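Local coordinates for protein transcriptional regulator, LacI family (Corynebacterium glutamicum, PDB 3H5T) that probably activates the inositol phosphate synthase gene in response to inositol and regulates other genes, binding a palindromic promoter motif, at residues K191-N203 against R212-V225. Sequence-based numbering, arbitrary orientation.
Sequences KIGILSIRLDRAN and RLENAQYQVQRDRV
Tyr218 N donates to Leu199 O over 3.1 Å, the N-H pointing well at the oxygen (158°) but arriving from above the carbonyl plane. Tyr218 is also the centre of an inverse gamma turn, and its ring lies against Arg198 and Leu199. At Ile197, the amide of Gln221 reaches the backbone: Ile197 N to Gln221 OE1 is 3.1 Å, although the position of this oxygen is less certain. The Gln221 chain bends at its second torsion (chi2 -49°) and crosses the Ile197 side chain at about a right angle. Farther along the chain, the extended side chain of Arg212 carries its guanidinium to Ala202, where NH1 makes a weak, bent bond of 2.9 Å to Ala202 O; its stronger partner is Glu246, which salt-bridges Arg212 NE and also accepts from Leu199 N. Asp200 OD1 accepts from the next backbone N-H, Arg201 N, at 2.7 Å, while its carboxylate lies alongside Gln217.

Strand 192-197 belongs to the five-stranded sheet of one lobe of the periplasmic-binding-protein-like fold of LacI regulators. Nearly antiparallel to it runs the first turn of helix 221-235, which leads on to the parallel neighbouring strand 244-247 after a short excursion of the chain through 206-214; the axes of the short segments are 9.0 Å apart.

Arg198 crosses the Tyr218 ring obliquely, its CD 3.4 Å from Tyr218 CE2 and its CB over one face toward the rim; a bend at chi3 turns the guanidinium onward to Glu77, in a salt bridge. Asp200 N sits instead at the ring edge. Leu199 CD2 packs between Ala216 CB and Gln221 CB, 3.6 Å from the latter, with Leu213 CD1 also touching it, from another side. Deeper along the strand, Ile194 CG2 meets Val225 CG2 at 4.4 Å, and Ile244 touches both residues.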
loop_
_atom_site.group_PDB
_atom_site.type_symbol
_atom_site.label_atom_id
_atom_site.label_comp_id
_atom_site.label_asym_id
_atom_site.label_seq_id
_atom_site.Cartn_x
_atom_site.Cartn_y
_atom_site.Cartn_z
ATOM N N LYS A 191 7.919 -25.817 -11.658
ATOM C CA LYS A 191 7.755 -25.046 -12.880
ATOM C C LYS A 191 6.951 -23.818 -12.474
ATOM O O LYS A 191 5.745 -23.729 -12.706
ATOM C CB LYS A 191 7.015 -25.865 -13.943
ATOM C CG LYS A 191 7.819 -27.061 -14.450
ATOM C CD LYS A 191 7.415 -27.456 -15.862
ATOM C CE LYS A 191 8.388 -28.470 -16.440
ATOM N NZ LYS A 191 8.105 -28.771 -17.874
ATOM N N ILE A 192 7.649 -22.872 -11.855
ATOM C CA ILE A 192 7.038 -21.653 -11.352
ATOM C C ILE A 192 7.338 -20.418 -12.193
ATOM O O ILE A 192 8.439 -20.251 -12.704
ATOM C CB ILE A 192 7.506 -21.392 -9.904
ATOM C CG1 ILE A 192 7.302 -22.658 -9.067
ATOM C CG2 ILE A 192 6.724 -20.227 -9.295
ATOM C CD1 ILE A 192 7.996 -22.633 -7.725
ATOM N N GLY A 193 6.329 -19.564 -12.333
ATOM C CA GLY A 193 6.475 -18.326 -13.069
ATOM C C GLY A 193 6.283 -17.200 -12.066
ATOM O O GLY A 193 5.675 -17.413 -11.017
ATOM N N ILE A 194 6.802 -16.012 -12.370
ATOM C CA ILE A 194 6.674 -14.863 -11.477
ATOM C C ILE A 194 6.090 -13.670 -12.225
ATOM O O ILE A 194 6.392 -13.470 -13.396
ATOM C CB ILE A 194 8.043 -14.458 -10.890
ATOM C CG1 ILE A 194 8.587 -15.589 -10.007
ATOM C CG2 ILE A 194 7.911 -13.180 -10.088
ATOM C CD1 ILE A 194 9.975 -15.333 -9.436
ATOM N N LEU A 195 5.244 -12.893 -11.552
ATOM C CA LEU A 195 4.637 -11.703 -12.147
ATOM C C LEU A 195 4.946 -10.492 -11.273
ATOM O O LEU A 195 4.893 -10.579 -10.045
ATOM C CB LEU A 195 3.116 -11.863 -12.274
ATOM C CG LEU A 195 2.633 -12.852 -13.333
ATOM C CD1 LEU A 195 1.116 -12.939 -13.329
ATOM C CD2 LEU A 195 3.129 -12.404 -14.686
ATOM N N SER A 196 5.257 -9.364 -11.905
ATOM C CA SER A 196 5.588 -8.140 -11.180
ATOM C C SER A 196 5.021 -6.898 -11.818
ATOM O O SER A 196 4.615 -6.908 -12.987
ATOM C CB SER A 196 7.107 -7.956 -11.110
ATOM O OG SER A 196 7.688 -8.825 -10.157
ATOM N N ILE A 197 4.998 -5.817 -11.046
ATOM C CA ILE A 197 4.557 -4.537 -11.579
ATOM C C ILE A 197 5.840 -3.738 -11.865
ATOM O O ILE A 197 6.932 -4.299 -11.791
ATOM C CB ILE A 197 3.584 -3.795 -10.611
ATOM C CG1 ILE A 197 4.132 -3.745 -9.186
ATOM C CG2 ILE A 197 2.234 -4.503 -10.613
ATOM C CD1 ILE A 197 3.296 -2.879 -8.279
ATOM N N ARG A 198 5.725 -2.453 -12.182
ATOM C CA ARG A 198 6.889 -1.631 -12.545
ATOM C C ARG A 198 8.222 -1.883 -11.839
ATOM O O ARG A 198 8.338 -1.737 -10.627
ATOM C CB ARG A 198 6.546 -0.152 -12.431
ATOM C CG ARG A 198 7.482 0.756 -13.227
ATOM C CD ARG A 198 6.978 2.184 -13.221
ATOM N NE ARG A 198 5.552 2.244 -13.549
ATOM C CZ ARG A 198 4.640 2.849 -12.792
ATOM N NH1 ARG A 198 4.998 3.450 -11.669
ATOM N NH2 ARG A 198 3.367 2.841 -13.148
ATOM N N LEU A 199 9.232 -2.253 -12.624
ATOM C CA LEU A 199 10.568 -2.518 -12.099
ATOM C C LEU A 199 11.533 -1.344 -12.328
ATOM O O LEU A 199 12.520 -1.212 -11.604
ATOM C CB LEU A 199 11.144 -3.801 -12.727
ATOM C CG LEU A 199 10.615 -5.152 -12.197
ATOM C CD1 LEU A 199 10.892 -6.290 -13.191
ATOM C CD2 LEU A 199 11.257 -5.449 -10.846
ATOM N N ASP A 200 11.249 -0.495 -13.316
ATOM C CA ASP A 200 12.123 0.636 -13.615
ATOM C C ASP A 200 11.431 1.750 -14.414
ATOM O O ASP A 200 10.290 1.596 -14.843
ATOM C CB ASP A 200 13.354 0.148 -14.389
ATOM C CG ASP A 200 14.615 0.910 -14.017
ATOM O OD1 ASP A 200 14.504 2.082 -13.585
ATOM O OD2 ASP A 200 15.717 0.339 -14.161
ATOM N N ARG A 201 12.134 2.863 -14.624
ATOM C CA ARG A 201 11.586 3.999 -15.372
ATOM C C ARG A 201 11.293 3.639 -16.826
ATOM O O ARG A 201 10.208 3.923 -17.341
ATOM C CB ARG A 201 12.550 5.192 -15.362
ATOM C CG ARG A 201 12.993 5.664 -13.990
ATOM C CD ARG A 201 13.897 6.897 -14.104
ATOM N NE ARG A 201 13.148 8.144 -14.262
ATOM C CZ ARG A 201 13.619 9.225 -14.884
ATOM N NH1 ARG A 201 14.837 9.212 -15.416
ATOM N NH2 ARG A 201 12.875 10.324 -14.969
ATOM N N ALA A 202 12.269 3.034 -17.492
ATOM C CA ALA A 202 12.093 2.658 -18.887
ATOM C C ALA A 202 10.959 1.652 -18.990
ATOM O O ALA A 202 11.043 0.552 -18.440
ATOM C CB ALA A 202 13.388 2.062 -19.454
ATOM N N ASN A 203 9.901 2.045 -19.690
ATOM C CA ASN A 203 8.731 1.198 -19.879
ATOM C C ASN A 203 9.088 -0.204 -20.347
ATOM O O ASN A 203 10.003 -0.389 -21.147
ATOM C CB ASN A 203 7.781 1.843 -20.890
ATOM C CG ASN A 203 6.642 0.920 -21.295
ATOM O OD1 ASN A 203 6.853 -0.106 -21.943
ATOM N ND2 ASN A 203 5.424 1.282 -20.908
ATOM N N ARG A 212 17.362 -6.035 -16.696
ATOM C CA ARG A 212 16.335 -5.135 -16.189
ATOM C C ARG A 212 16.096 -5.379 -14.710
ATOM O O ARG A 212 15.938 -4.439 -13.940
ATOM C CB ARG A 212 15.019 -5.315 -16.951
ATOM C CG ARG A 212 13.942 -4.346 -16.500
ATOM C CD ARG A 212 12.747 -4.346 -17.426
ATOM N NE ARG A 212 11.654 -3.539 -16.892
ATOM C CZ ARG A 212 11.643 -2.211 -16.850
ATOM N NH1 ARG A 212 12.674 -1.520 -17.316
ATOM N NH2 ARG A 212 10.596 -1.574 -16.342
ATOM N N LEU A 213 16.086 -6.650 -14.324
ATOM C CA LEU A 213 15.861 -7.035 -12.933
ATOM C C LEU A 213 16.990 -6.566 -12.031
ATOM O O LEU A 213 16.759 -5.907 -11.023
ATOM C CB LEU A 213 15.723 -8.556 -12.834
ATOM C CG LEU A 213 15.482 -9.189 -11.469
ATOM C CD1 LEU A 213 14.237 -8.587 -10.848
ATOM C CD2 LEU A 213 15.330 -10.697 -11.632
ATOM N N GLU A 214 18.209 -6.923 -12.413
ATOM C CA GLU A 214 19.417 -6.568 -11.677
ATOM C C GLU A 214 19.603 -5.056 -11.486
ATOM O O GLU A 214 20.131 -4.616 -10.465
ATOM C CB GLU A 214 20.626 -7.170 -12.407
ATOM C CG GLU A 214 21.976 -6.850 -11.807
ATOM C CD GLU A 214 23.084 -7.723 -12.378
ATOM O OE1 GLU A 214 23.224 -7.779 -13.625
ATOM O OE2 GLU A 214 23.812 -8.357 -11.578
ATOM N N ASN A 215 19.160 -4.267 -12.463
ATOM C CA ASN A 215 19.288 -2.808 -12.412
ATOM C C ASN A 215 17.989 -2.124 -11.986
ATOM O O ASN A 215 17.907 -0.892 -11.949
ATOM C CB ASN A 215 19.713 -2.271 -13.782
ATOM C CG ASN A 215 21.128 -2.673 -14.157
ATOM O OD1 ASN A 215 22.089 -2.205 -13.563
ATOM N ND2 ASN A 215 21.258 -3.542 -15.146
ATOM N N ALA A 216 16.980 -2.926 -11.664
ATOM C CA ALA A 216 15.687 -2.411 -11.240
ATOM C C ALA A 216 15.830 -1.387 -10.112
ATOM O O ALA A 216 16.450 -1.663 -9.076
ATOM C CB ALA A 216 14.796 -3.565 -10.792
ATOM N N GLN A 217 15.249 -0.207 -10.318
ATOM C CA GLN A 217 15.298 0.859 -9.323
ATOM C C GLN A 217 14.059 0.826 -8.429
ATOM O O GLN A 217 13.998 1.502 -7.403
ATOM C CB GLN A 217 15.407 2.232 -9.998
ATOM C CG GLN A 217 16.717 2.482 -10.736
ATOM C CD GLN A 217 17.922 2.204 -9.864
ATOM O OE1 GLN A 217 18.064 2.763 -8.771
ATOM N NE2 GLN A 217 18.799 1.330 -10.338
ATOM N N TYR A 218 13.057 0.056 -8.822
ATOM C CA TYR A 218 11.870 -0.040 -7.998
ATOM C C TYR A 218 12.081 -1.165 -7.001
ATOM O O TYR A 218 11.737 -2.315 -7.254
ATOM C CB TYR A 218 10.617 -0.294 -8.849
ATOM C CG TYR A 218 10.003 0.966 -9.448
ATOM C CD1 TYR A 218 9.146 1.777 -8.694
ATOM C CD2 TYR A 218 10.299 1.355 -10.761
ATOM C CE1 TYR A 218 8.600 2.949 -9.229
ATOM C CE2 TYR A 218 9.764 2.518 -11.306
ATOM C CZ TYR A 218 8.916 3.316 -10.537
ATOM O OH TYR A 218 8.408 4.482 -11.069
ATOM N N GLN A 219 12.693 -0.826 -5.870
ATOM C CA GLN A 219 12.919 -1.796 -4.804
ATOM C C GLN A 219 11.501 -2.269 -4.463
ATOM O O GLN A 219 10.535 -1.646 -4.888
ATOM C CB GLN A 219 13.574 -1.086 -3.616
ATOM C CG GLN A 219 14.864 -0.353 -3.982
ATOM C CD GLN A 219 15.258 0.715 -2.964
ATOM O OE1 GLN A 219 16.348 1.286 -3.038
ATOM N NE2 GLN A 219 14.372 0.990 -2.016
ATOM N N VAL A 220 11.363 -3.341 -3.697
ATOM C CA VAL A 220 10.042 -3.891 -3.362
ATOM C C VAL A 220 9.799 -4.917 -4.460
ATOM O O VAL A 220 9.820 -6.118 -4.202
ATOM C CB VAL A 220 8.883 -2.820 -3.383
ATOM C CG1 VAL A 220 7.534 -3.483 -3.123
ATOM C CG2 VAL A 220 9.114 -1.762 -2.328
ATOM N N GLN A 221 9.601 -4.443 -5.688
ATOM C CA GLN A 221 9.401 -5.347 -6.809
ATOM C C GLN A 221 10.655 -6.196 -6.942
ATOM O O GLN A 221 10.593 -7.416 -6.899
ATOM C CB GLN A 221 9.184 -4.565 -8.096
ATOM C CG GLN A 221 7.922 -3.755 -8.087
ATOM C CD GLN A 221 6.747 -4.578 -7.653
ATOM O OE1 GLN A 221 6.421 -5.577 -8.285
ATOM N NE2 GLN A 221 6.106 -4.173 -6.560
ATOM N N ARG A 222 11.792 -5.530 -7.095
ATOM C CA ARG A 222 13.075 -6.196 -7.221
ATOM C C ARG A 222 13.325 -7.106 -6.029
ATOM O O ARG A 222 13.698 -8.258 -6.186
ATOM C CB ARG A 222 14.197 -5.160 -7.305
ATOM C CG ARG A 222 15.596 -5.751 -7.442
ATOM C CD ARG A 222 16.648 -4.684 -7.208
ATOM N NE ARG A 222 16.626 -4.209 -5.827
ATOM C CZ ARG A 222 17.257 -3.122 -5.391
ATOM N NH1 ARG A 222 17.970 -2.374 -6.224
ATOM N NH2 ARG A 222 17.176 -2.784 -4.115
ATOM N N ASP A 223 13.100 -6.591 -4.830
ATOM C CA ASP A 223 13.333 -7.374 -3.635
ATOM C C ASP A 223 12.349 -8.510 -3.399
ATOM O O ASP A 223 12.719 -9.528 -2.805
ATOM C CB ASP A 223 13.392 -6.451 -2.421
ATOM C CG ASP A 223 14.648 -5.602 -2.407
ATOM O OD1 ASP A 223 15.449 -5.713 -3.365
ATOM O OD2 ASP A 223 14.842 -4.829 -1.445
ATOM N N ARG A 224 11.103 -8.360 -3.843
ATOM C CA ARG A 224 10.141 -9.445 -3.649
ATOM C C ARG A 224 10.434 -10.547 -4.664
ATOM O O ARG A 224 10.198 -11.733 -4.404
ATOM C CB ARG A 224 8.698 -8.942 -3.783
ATOM C CG ARG A 224 8.213 -8.159 -2.560
ATOM C CD ARG A 224 6.787 -7.627 -2.716
ATOM N NE ARG A 224 6.498 -6.657 -1.660
ATOM C CZ ARG A 224 5.515 -5.760 -1.684
ATOM N NH1 ARG A 224 4.690 -5.692 -2.716
ATOM N NH2 ARG A 224 5.390 -4.895 -0.685
ATOM N N VAL A 225 10.966 -10.145 -5.819
ATOM C CA VAL A 225 11.327 -11.093 -6.861
ATOM C C VAL A 225 12.553 -11.873 -6.373
ATOM O O VAL A 225 12.602 -13.096 -6.471
ATOM C CB VAL A 225 11.662 -10.364 -8.188
ATOM C CG1 VAL A 225 12.255 -11.338 -9.185
ATOM C CG2 VAL A 225 10.405 -9.738 -8.773
#